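Local coordinates for protein metallophosphoesterase (Sphaerobacter thermophilus, PDB 3RQZ) that binds two zinc ions and probably acts as a phosphatase of the YfcE family within the calcineurin-like metallophosphoesterase superfamily, at residues L136-F141 against S181-I186. Sequence-based numbering, arbitrary orientation.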
loop_
_atom_site.group_PDB
_atom_site.type_symbol
_atom_site.label_atom_id
_atom_site.label_comp_id
_atom_site.label_asym_id
_atom_site.label_seq_id
_atom_site.Cartn_x
_atom_site.Cartn_y
_atom_site.Cartn_z
ATOM N N LEU A 136 6.187 3.449 19.873
ATOM C CA LEU A 136 7.500 3.997 19.537
ATOM C C LEU A 136 7.419 4.972 18.347
ATOM O O LEU A 136 8.336 5.758 18.110
ATOM C CB LEU A 136 8.497 2.843 19.276
ATOM C CG LEU A 136 8.907 2.001 20.504
ATOM C CD1 LEU A 136 9.401 0.594 20.116
ATOM C CD2 LEU A 136 9.940 2.706 21.417
ATOM N N ASN A 137 6.311 4.925 17.613
ATOM C CA ASN A 137 6.171 5.685 16.364
ATOM C C ASN A 137 5.391 6.982 16.459
ATOM O O ASN A 137 5.580 7.888 15.631
ATOM C CB ASN A 137 5.649 4.784 15.233
ATOM C CG ASN A 137 6.768 4.117 14.484
ATOM O OD1 ASN A 137 7.454 4.764 13.698
ATOM N ND2 ASN A 137 6.969 2.820 14.713
ATOM N N PHE A 138 4.550 7.091 17.479
ATOM C CA PHE A 138 3.817 8.340 17.736
ATOM C C PHE A 138 4.704 9.559 17.985
ATOM O O PHE A 138 4.411 10.618 17.454
ATOM C CB PHE A 138 2.748 8.165 18.820
ATOM C CG PHE A 138 1.459 7.588 18.291
ATOM C CD1 PHE A 138 0.555 8.399 17.599
ATOM C CD2 PHE A 138 1.147 6.225 18.471
ATOM C CE1 PHE A 138 -0.640 7.868 17.070
ATOM C CE2 PHE A 138 -0.046 5.705 17.961
ATOM C CZ PHE A 138 -0.948 6.534 17.265
ATOM N N PRO A 139 5.821 9.403 18.732
ATOM C CA PRO A 139 6.776 10.527 18.834
ATOM C C PRO A 139 7.541 10.827 17.540
ATOM O O PRO A 139 8.119 11.918 17.416
ATOM C CB PRO A 139 7.756 10.077 19.936
ATOM C CG PRO A 139 7.046 8.952 20.680
ATOM C CD PRO A 139 6.205 8.276 19.603
ATOM N N ALA A 140 7.526 9.885 16.594
ATOM C CA ALA A 140 8.268 9.999 15.329
ATOM C C ALA A 140 7.558 10.800 14.204
ATOM O O ALA A 140 8.127 11.018 13.136
ATOM C CB ALA A 140 8.705 8.595 14.815
ATOM N N PHE A 141 6.314 11.218 14.432
ATOM C CA PHE A 141 5.655 12.153 13.533
ATOM C C PHE A 141 4.955 13.199 14.382
ATOM O O PHE A 141 4.627 12.928 15.539
ATOM C CB PHE A 141 4.703 11.455 12.541
ATOM C CG PHE A 141 3.453 10.883 13.167
ATOM C CD1 PHE A 141 3.476 9.648 13.816
ATOM C CD2 PHE A 141 2.246 11.590 13.095
ATOM C CE1 PHE A 141 2.294 9.094 14.378
ATOM C CE2 PHE A 141 1.066 11.068 13.652
ATOM C CZ PHE A 141 1.087 9.815 14.312
ATOM N N SER A 181 -10.717 13.424 17.318
ATOM C CA SER A 181 -9.837 13.737 18.432
ATOM C C SER A 181 -8.733 12.710 18.621
ATOM O O SER A 181 -8.924 11.510 18.403
ATOM C CB SER A 181 -10.635 13.933 19.719
ATOM O OG SER A 181 -11.543 12.873 19.861
ATOM N N GLY A 182 -7.566 13.202 19.030
ATOM C CA GLY A 182 -6.414 12.338 19.233
ATOM C C GLY A 182 -5.707 12.049 17.928
ATOM O O GLY A 182 -6.231 12.267 16.822
ATOM N N ARG A 183 -4.513 11.519 18.055
ATOM C CA ARG A 183 -3.690 11.241 16.905
ATOM C C ARG A 183 -3.839 9.759 16.555
ATOM O O ARG A 183 -4.101 8.952 17.446
ATOM C CB ARG A 183 -2.263 11.578 17.273
ATOM C CG ARG A 183 -2.125 12.990 17.833
ATOM C CD ARG A 183 -0.722 13.175 18.381
ATOM N NE ARG A 183 0.188 13.157 17.283
ATOM C CZ ARG A 183 1.397 12.610 17.272
ATOM N NH1 ARG A 183 1.919 11.999 18.334
ATOM N NH2 ARG A 183 2.079 12.696 16.156
ATOM N N TYR A 184 -3.672 9.415 15.271
ATOM C CA TYR A 184 -3.922 8.051 14.769
ATOM C C TYR A 184 -2.820 7.588 13.837
ATOM O O TYR A 184 -2.278 8.403 13.076
ATOM C CB TYR A 184 -5.240 7.988 13.974
ATOM C CG TYR A 184 -6.454 7.883 14.853
ATOM C CD1 TYR A 184 -6.888 6.649 15.321
ATOM C CD2 TYR A 184 -7.158 9.032 15.245
ATOM C CE1 TYR A 184 -8.015 6.561 16.170
ATOM C CE2 TYR A 184 -8.251 8.949 16.084
ATOM C CZ TYR A 184 -8.675 7.709 16.522
ATOM O OH TYR A 184 -9.769 7.629 17.336
ATOM N N ILE A 185 -2.533 6.280 13.864
ATOM C CA ILE A 185 -1.731 5.622 12.811
ATOM C C ILE A 185 -2.762 4.745 12.112
ATOM O O ILE A 185 -3.497 4.036 12.790
ATOM C CB ILE A 185 -0.554 4.788 13.410
ATOM C CG1 ILE A 185 0.531 5.701 14.010
ATOM C CG2 ILE A 185 0.057 3.843 12.359
ATOM C CD1 ILE A 185 1.666 4.939 14.743
ATOM N N ILE A 186 -2.831 4.819 10.781
ATOM C CA ILE A 186 -3.894 4.226 9.966
ATOM C C ILE A 186 -3.264 3.548 8.770
ATOM O O ILE A 186 -2.433 4.161 8.106
ATOM C CB ILE A 186 -4.849 5.347 9.384
ATOM C CG1 ILE A 186 -5.527 6.177 10.489
ATOM C CG2 ILE A 186 -5.902 4.763 8.420
ATOM C CD1 ILE A 186 -6.384 5.385 11.344
#
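Arg-183 reaches across to segment 136-141, on helix 131-137 and the residues after it, and joins two of its carbonyls. NH1 donates to Phe-138 O at 3.0 Å, a fairly straight bond (157°) lying close to the guanidinium plane. NH2 meets Phe-141 O at 2.6 Å, more bent at 134°, with the oxygen tilted out of that plane. Both nitrogens stand above the planes of the carbonyls they bind. An arginine suits this place because its long chain, bent at chi3 where NE is set, ends in a flat group with N-H donors enough for more than one carbonyl.

The same NH2 sits over one face of the Phe-141 ring, toward its rim, and CZ lies 4.3 Å from the ring centroid, a cation-pi contact. With Phe-141 CG between backbone N and carbonyl carbon (chi1 70°), the ring starts off close to its own carbonyl, and NH2 meets both. Beyond the guanidinium, toward strand 184-188, the packing is apolar: Ile-185 CD1 lies over one face of the Phe-138 ring, 4.0 Å from its centroid, while Ile-185 CG1 approaches Phe-141 CE1 at 3.8 Å. This purely apolar CG1-CD1 arm suits contact with two aromatic rings. Tyr-184 N comes to the Phe-138 ring edge.

Farther out, Glu-159 forms a salt bridge with Arg-183 NH1, and Thr-143 O accepts a bond from NH2. An alanine in place of Arg-183 would probably leave the carbonyls of Phe-138 and Phe-141 without these donors and Glu-159 without its ionic mate. Asn-137, whose CB touches Ile-185, hydrogen-bonds through ND2 to Ile-133 O and Glu-126 OE1 and through OD1 to Arg-121 N; an amide, both donor and acceptor, suits this buried place. The contact packs segment 136-141 against strand 184-188, which runs between strands 145-147 and 154-158 in the five-stranded mixed sheet.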